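Local coordinates for protein polyketide synthase (PDB 4GOX) that binds adenosine-3'-5'-diphosphate and probably transfers a sulfo group from the donor PAPS to an intermediate of an olefin synthase that makes hydrocarbons, at residues Y151-R156 and Y208-Y213; I26-S31 and P130-D135. One frame throughout, in Å; residues are numbered along the deposited sequence.

Contact 1: residues Y151-R156 and Y208-Y213; sequences YIHLVR and YLQVIY. With A3P (adenosine-3'-5'-diphosphate), chain B.
Y151-V155 and Y208-I212 run side by side as parallel strands, their axes 4.6 Å apart at 23°, in register from Y151 opposite Y208 to V155 opposite I212. Backbone bonds alternate up the ladder: L209 N to Y151 O, H153 N to L209 O, V211 N to H153 O and V155 N to V211 O. The ladder runs one step past strand 208-212, where Y213 N, at the start of helix 213-218, donates to V155 O at 2.7 Å. On the face of I152, L154, L209 and V211, I152 CG2 meets V211 CG2 at 3.8 Å and L154 CD1 reaches V211 CG1; L40 of helix 37-45 and I227 of helix 220-231 pack on this side. On the other face H153 and Y208 lie alongside each other. The Y208 hydroxyl meets ND1 at the imidazole edge, 2.7 Å away and nearly straight at 174°, and also accepts from Q210 NE2. N193 binds H153 NE2, so both ring nitrogens are engaged. Strand 208-212 is the last in the five-stranded parallel sheet of the sulfotransferase fold, and the residues just past the two strand ends form part of its nucleotide pocket. There R156 extends along Y213, CG anti to the backbone N (chi1 -169°), and its CD sits over the phenol face, 4.1 Å from the ring centroid, a CH-pi contact. Y213 OH donates to A3P N3 at 2.7 Å, while R156 NH1 and NH2 make weak bonds to A3P O2'. The guanidinium also donates to the carbonyls of L274, its strongest polar partner, and R34.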
loop_
_atom_site.group_PDB
_atom_site.type_symbol
_atom_site.label_atom_id
_atom_site.label_comp_id
_atom_site.label_asym_id
_atom_site.label_seq_id
_atom_site.Cartn_x
_atom_site.Cartn_y
_atom_site.Cartn_z
ATOM N N TYR A 151 -3.701 4.964 8.669
ATOM C CA TYR A 151 -3.433 5.096 7.244
ATOM C C TYR A 151 -2.198 5.934 6.948
ATOM O O TYR A 151 -2.152 7.115 7.298
ATOM C CB TYR A 151 -4.662 5.693 6.520
ATOM C CG TYR A 151 -5.945 4.967 6.849
ATOM C CD1 TYR A 151 -6.231 3.724 6.285
ATOM C CD2 TYR A 151 -6.833 5.479 7.786
ATOM C CE1 TYR A 151 -7.392 3.035 6.614
ATOM C CE2 TYR A 151 -8.005 4.801 8.113
ATOM C CZ TYR A 151 -8.269 3.573 7.540
ATOM O OH TYR A 151 -9.432 2.931 7.858
ATOM N N ILE A 152 -1.228 5.333 6.246
ATOM C CA ILE A 152 -0.038 6.030 5.752
ATOM C C ILE A 152 -0.352 6.376 4.284
ATOM O O ILE A 152 -0.498 5.479 3.458
ATOM C CB ILE A 152 1.229 5.152 5.870
ATOM C CG1 ILE A 152 1.548 4.835 7.348
ATOM C CG2 ILE A 152 2.431 5.858 5.180
ATOM C CD1 ILE A 152 2.538 3.681 7.519
ATOM N N HIS A 153 -0.541 7.665 3.989
ATOM C CA HIS A 153 -0.826 8.131 2.642
ATOM C C HIS A 153 0.509 8.544 2.010
ATOM O O HIS A 153 1.034 9.616 2.307
ATOM C CB HIS A 153 -1.808 9.319 2.688
ATOM C CG HIS A 153 -2.175 9.917 1.353
ATOM N ND1 HIS A 153 -2.976 11.048 1.269
ATOM C CD2 HIS A 153 -1.917 9.474 0.097
ATOM C CE1 HIS A 153 -3.123 11.282 -0.024
ATOM N NE2 HIS A 153 -2.493 10.364 -0.763
ATOM N N LEU A 154 1.054 7.688 1.153
ATOM C CA LEU A 154 2.326 7.964 0.489
ATOM C C LEU A 154 2.035 8.695 -0.806
ATOM O O LEU A 154 1.206 8.244 -1.595
ATOM C CB LEU A 154 3.128 6.655 0.284
ATOM C CG LEU A 154 4.401 6.722 -0.554
ATOM C CD1 LEU A 154 5.458 7.615 0.085
ATOM C CD2 LEU A 154 4.948 5.352 -0.745
ATOM N N VAL A 155 2.652 9.873 -0.987
ATOM C CA VAL A 155 2.404 10.727 -2.155
ATOM C C VAL A 155 3.674 10.962 -2.929
ATOM O O VAL A 155 4.727 11.220 -2.328
ATOM C CB VAL A 155 1.724 12.088 -1.803
ATOM C CG1 VAL A 155 1.205 12.786 -3.062
ATOM C CG2 VAL A 155 0.580 11.908 -0.801
ATOM N N ARG A 156 3.560 10.923 -4.275
ATOM C CA ARG A 156 4.658 11.217 -5.211
ATOM C C ARG A 156 4.181 12.261 -6.207
ATOM O O ARG A 156 2.975 12.398 -6.434
ATOM C CB ARG A 156 5.187 9.954 -5.912
ATOM C CG ARG A 156 6.498 10.197 -6.692
ATOM C CD ARG A 156 7.009 8.913 -7.303
ATOM N NE ARG A 156 8.313 9.093 -7.934
ATOM C CZ ARG A 156 8.921 8.162 -8.661
ATOM N NH1 ARG A 156 8.329 6.999 -8.890
ATOM N NH2 ARG A 156 10.113 8.397 -9.185
ATOM N N TYR A 208 -4.087 9.085 10.493
ATOM C CA TYR A 208 -3.696 9.401 9.127
ATOM C C TYR A 208 -2.399 10.192 9.102
ATOM O O TYR A 208 -2.249 11.157 9.851
ATOM C CB TYR A 208 -4.813 10.212 8.463
ATOM C CG TYR A 208 -4.478 10.797 7.110
ATOM C CD1 TYR A 208 -4.480 10.000 5.964
ATOM C CD2 TYR A 208 -4.278 12.168 6.952
ATOM C CE1 TYR A 208 -4.268 10.552 4.701
ATOM C CE2 TYR A 208 -4.034 12.725 5.696
ATOM C CZ TYR A 208 -4.037 11.913 4.574
ATOM O OH TYR A 208 -3.829 12.471 3.344
ATOM N N LEU A 209 -1.490 9.804 8.216
ATOM C CA LEU A 209 -0.213 10.474 8.015
ATOM C C LEU A 209 0.172 10.537 6.532
ATOM O O LEU A 209 0.297 9.496 5.886
ATOM C CB LEU A 209 0.896 9.729 8.794
ATOM C CG LEU A 209 2.329 10.291 8.698
ATOM C CD1 LEU A 209 2.530 11.469 9.646
ATOM C CD2 LEU A 209 3.338 9.224 9.029
ATOM N N GLN A 210 0.405 11.746 6.019
ATOM C CA GLN A 210 0.927 11.942 4.665
ATOM C C GLN A 210 2.437 11.770 4.679
ATOM O O GLN A 210 3.115 12.297 5.549
ATOM C CB GLN A 210 0.630 13.356 4.148
ATOM C CG GLN A 210 -0.790 13.465 3.661
ATOM C CD GLN A 210 -1.125 14.816 3.103
ATOM O OE1 GLN A 210 -0.248 15.610 2.746
ATOM N NE2 GLN A 210 -2.411 15.057 2.930
ATOM N N VAL A 211 2.961 11.060 3.704
ATOM C CA VAL A 211 4.397 10.854 3.539
ATOM C C VAL A 211 4.717 11.243 2.102
ATOM O O VAL A 211 4.135 10.697 1.162
ATOM C CB VAL A 211 4.830 9.379 3.831
ATOM C CG1 VAL A 211 6.308 9.184 3.523
ATOM C CG2 VAL A 211 4.547 8.996 5.280
ATOM N N ILE A 212 5.631 12.177 1.936
ATOM C CA ILE A 212 6.066 12.629 0.622
ATOM C C ILE A 212 7.242 11.766 0.185
ATOM O O ILE A 212 8.308 11.817 0.800
ATOM C CB ILE A 212 6.408 14.141 0.652
ATOM C CG1 ILE A 212 5.208 14.977 1.196
ATOM C CG2 ILE A 212 6.878 14.623 -0.713
ATOM C CD1 ILE A 212 3.827 14.854 0.376
ATOM N N TYR A 213 7.043 10.984 -0.894
ATOM C CA TYR A 213 8.063 10.107 -1.477
ATOM C C TYR A 213 9.406 10.830 -1.642
ATOM O O TYR A 213 10.443 10.250 -1.296
ATOM C CB TYR A 213 7.591 9.549 -2.824
ATOM C CG TYR A 213 8.707 8.929 -3.627
ATOM C CD1 TYR A 213 9.110 7.614 -3.400
ATOM C CD2 TYR A 213 9.381 9.662 -4.598
ATOM C CE1 TYR A 213 10.150 7.042 -4.132
ATOM C CE2 TYR A 213 10.423 9.105 -5.330
ATOM C CZ TYR A 213 10.800 7.792 -5.098
ATOM O OH TYR A 213 11.826 7.250 -5.824
HETATM P P1 A3P B . 10.237 3.408 -11.563
HETATM O O1P A3P B . 9.273 3.420 -12.724
HETATM O O2P A3P B . 10.954 2.079 -11.442
HETATM O O3P A3P B . 11.081 4.643 -11.411
HETATM P P2 A3P B . 5.429 1.469 -6.477
HETATM O O4P A3P B . 4.421 2.223 -5.658
HETATM O O5P A3P B . 4.951 0.909 -7.782
HETATM O O6P A3P B . 6.247 0.510 -5.644
HETATM O "O5'" A3P B . 6.515 2.559 -6.928
HETATM C "C5'" A3P B . 7.488 2.255 -7.942
HETATM C "C4'" A3P B . 8.560 3.340 -7.940
HETATM O "O4'" A3P B . 9.237 3.421 -6.692
HETATM C "C3'" A3P B . 9.682 3.121 -8.936
HETATM O "O3'" A3P B . 9.287 3.499 -10.251
HETATM C "C2'" A3P B . 10.808 3.959 -8.371
HETATM O "O2'" A3P B . 10.803 5.293 -8.886
HETATM C "C1'" A3P B . 10.530 4.004 -6.878
HETATM N N9 A3P B . 11.568 3.176 -6.223
HETATM C C8 A3P B . 11.631 1.814 -6.261
HETATM N N7 A3P B . 12.725 1.364 -5.605
HETATM C C5 A3P B . 13.375 2.449 -5.146
HETATM C C6 A3P B . 14.629 2.681 -4.403
HETATM N N6 A3P B . 15.349 1.619 -3.998
HETATM N N1 A3P B . 14.980 3.960 -4.114
HETATM C C2 A3P B . 14.225 5.021 -4.498
HETATM N N3 A3P B . 13.087 4.885 -5.218
HETATM C C4 A3P B . 12.619 3.648 -5.557
#

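Contact 2: residues I26-S31 and P130-D135; sequences IAFILS and PSYGSD
F28 and L30 of strand 26-30 press against Y132, while S31 meets P130; no direct hydrogen bond joins I26-S31 to P130-D135. The tight part is apolar. The F28 and Y132 side chains cross at about a right angle and touch rim to rim, with F28 CD1 3.9 Å from Y132 CE2 and neither ring covering the other. CG anti to the carbonyl carbon (chi1 -64°) puts the Y132 ring edge at F28. The L30 side chain also crosses that of Y132 at about a right angle, CD2 meeting Y132 CB at 3.9 Å. At its far end the buried Y132 hydroxyl is held by D127 and by the backbone N of L58. The other end is looser and polar. S31 O lies 3.3 Å from P130 CA in a CH...O contact, and a water fills in where the backbones do not pair: it accepts from G133 N at 2.9 Å and lies 2.9 Å from S31 O, to which it can donate. P130 is partly exposed on this looser side. The 3-10 turn of Y132-S134, closed by S134 N to S131 O at 3.0 Å, leads to D135, whose carboxylate caps H137 N at the start of helix 136-145. In this parallel sheet strand 26-30 lies between strands 124-129 and 149-155; helix 136-145 packs on F28, L30 and Y132 through S142, L139 and I138, and Y113 of helix 109-119 touches the side chains of both F28 and Y132.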
loop_
_atom_site.group_PDB
_atom_site.type_symbol
_atom_site.label_atom_id
_atom_site.label_comp_id
_atom_site.label_asym_id
_atom_site.label_seq_id
_atom_site.Cartn_x
_atom_site.Cartn_y
_atom_site.Cartn_z
ATOM N N ILE A 26 -4.061 -2.075 13.100
ATOM C CA ILE A 26 -3.696 -2.461 11.736
ATOM C C ILE A 26 -3.314 -1.174 11.058
ATOM O O ILE A 26 -3.840 -0.109 11.402
ATOM C CB ILE A 26 -4.846 -3.205 10.959
ATOM C CG1 ILE A 26 -4.314 -3.796 9.621
ATOM C CG2 ILE A 26 -6.114 -2.309 10.741
ATOM C CD1 ILE A 26 -5.187 -4.658 8.891
ATOM N N ALA A 27 -2.421 -1.261 10.084
ATOM C CA ALA A 27 -2.055 -0.083 9.337
ATOM C C ALA A 27 -2.068 -0.392 7.854
ATOM O O ALA A 27 -1.898 -1.546 7.457
ATOM C CB ALA A 27 -0.692 0.452 9.781
ATOM N N PHE A 28 -2.298 0.644 7.043
ATOM C CA PHE A 28 -2.289 0.519 5.600
ATOM C C PHE A 28 -1.318 1.521 5.010
ATOM O O PHE A 28 -1.240 2.651 5.499
ATOM C CB PHE A 28 -3.689 0.836 5.019
ATOM C CG PHE A 28 -4.765 -0.145 5.400
ATOM C CD1 PHE A 28 -5.079 -1.210 4.566
ATOM C CD2 PHE A 28 -5.490 0.017 6.576
ATOM C CE1 PHE A 28 -6.065 -2.128 4.922
ATOM C CE2 PHE A 28 -6.468 -0.900 6.935
ATOM C CZ PHE A 28 -6.752 -1.972 6.107
ATOM N N ILE A 29 -0.685 1.146 3.890
ATOM C CA ILE A 29 0.118 2.062 3.082
ATOM C C ILE A 29 -0.731 2.220 1.854
ATOM O O ILE A 29 -0.964 1.252 1.117
ATOM C CB ILE A 29 1.560 1.603 2.701
ATOM C CG1 ILE A 29 2.441 1.383 3.940
ATOM C CG2 ILE A 29 2.198 2.651 1.743
ATOM C CD1 ILE A 29 3.718 0.617 3.634
ATOM N N LEU A 30 -1.259 3.440 1.676
ATOM C CA LEU A 30 -2.113 3.768 0.575
ATOM C C LEU A 30 -1.447 4.779 -0.314
ATOM O O LEU A 30 -0.893 5.779 0.149
ATOM C CB LEU A 30 -3.468 4.312 1.080
ATOM C CG LEU A 30 -4.277 3.421 2.044
ATOM C CD1 LEU A 30 -5.446 4.196 2.582
ATOM C CD2 LEU A 30 -4.774 2.150 1.352
ATOM N N SER A 31 -1.531 4.541 -1.614
ATOM C CA SER A 31 -0.997 5.473 -2.598
ATOM C C SER A 31 -1.565 5.161 -3.954
ATOM O O SER A 31 -2.228 4.140 -4.165
ATOM C CB SER A 31 0.526 5.358 -2.680
ATOM O OG SER A 31 0.948 4.147 -3.284
ATOM N N PRO A 130 -1.346 -0.164 -3.705
ATOM C CA PRO A 130 -1.403 0.994 -4.628
ATOM C C PRO A 130 -2.732 1.068 -5.409
ATOM O O PRO A 130 -2.852 1.828 -6.364
ATOM C CB PRO A 130 -0.238 0.732 -5.590
ATOM C CG PRO A 130 -0.062 -0.791 -5.587
ATOM C CD PRO A 130 -0.754 -1.360 -4.354
ATOM N N SER A 131 -3.720 0.247 -5.043
ATOM C CA SER A 131 -4.989 0.226 -5.756
ATOM C C SER A 131 -6.203 0.426 -4.840
ATOM O O SER A 131 -7.187 0.910 -5.347
ATOM C CB SER A 131 -5.122 -1.064 -6.584
ATOM O OG SER A 131 -5.273 -2.179 -5.740
ATOM N N TYR A 132 -6.118 0.153 -3.497
ATOM C CA TYR A 132 -7.302 0.373 -2.622
ATOM C C TYR A 132 -7.852 1.809 -2.756
ATOM O O TYR A 132 -9.061 1.974 -2.818
ATOM C CB TYR A 132 -7.031 0.109 -1.127
ATOM C CG TYR A 132 -6.677 -1.294 -0.654
ATOM C CD1 TYR A 132 -6.866 -2.406 -1.475
ATOM C CD2 TYR A 132 -6.207 -1.510 0.635
ATOM C CE1 TYR A 132 -6.504 -3.691 -1.047
ATOM C CE2 TYR A 132 -5.849 -2.786 1.078
ATOM C CZ TYR A 132 -6.000 -3.873 0.235
ATOM O OH TYR A 132 -5.678 -5.119 0.719
ATOM N N GLY A 133 -6.973 2.806 -2.841
ATOM C CA GLY A 133 -7.373 4.227 -2.959
ATOM C C GLY A 133 -8.040 4.651 -4.249
ATOM O O GLY A 133 -8.631 5.733 -4.305
ATOM N N SER A 134 -8.009 3.792 -5.297
ATOM C CA SER A 134 -8.667 4.089 -6.586
ATOM C C SER A 134 -10.192 4.117 -6.503
ATOM O O SER A 134 -10.848 4.632 -7.398
ATOM C CB SER A 134 -8.225 3.089 -7.651
ATOM O OG SER A 134 -6.845 3.299 -7.920
ATOM N N ASP A 135 -10.750 3.575 -5.418
ATOM C CA ASP A 135 -12.189 3.479 -5.191
ATOM C C ASP A 135 -12.451 3.736 -3.715
ATOM O O ASP A 135 -12.093 2.927 -2.849
ATOM C CB ASP A 135 -12.669 2.060 -5.568
ATOM C CG ASP A 135 -14.169 1.814 -5.526
ATOM O OD1 ASP A 135 -14.916 2.718 -5.067
ATOM O OD2 ASP A 135 -14.597 0.740 -5.982
HETATM O O HOH W 1 -4.124 2.726 -2.538
#

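In the fold
Contacts 1 and 2 meet inside one sheet, their centres about 10 Å apart, because strands 26-30 and 149-155 are neighbours. I152 ties them together: its N bonds to F28 O at 2.8 Å and its O accepts from L30 N at 2.8 Å, while the Y151 ring packs against that of F28. Near the strand ends, L154 O lies 3.2 Å from S31 CB. Both contacts also run up to the nucleotide side. Contact 1 touches A3P directly through R156 and Y213, whereas in contact 2 the S31 side chain is about 5 Å away, just before the P-loop-like phosphate-binding segment in which G36, S37 and T38 hydrogen-bond A3P.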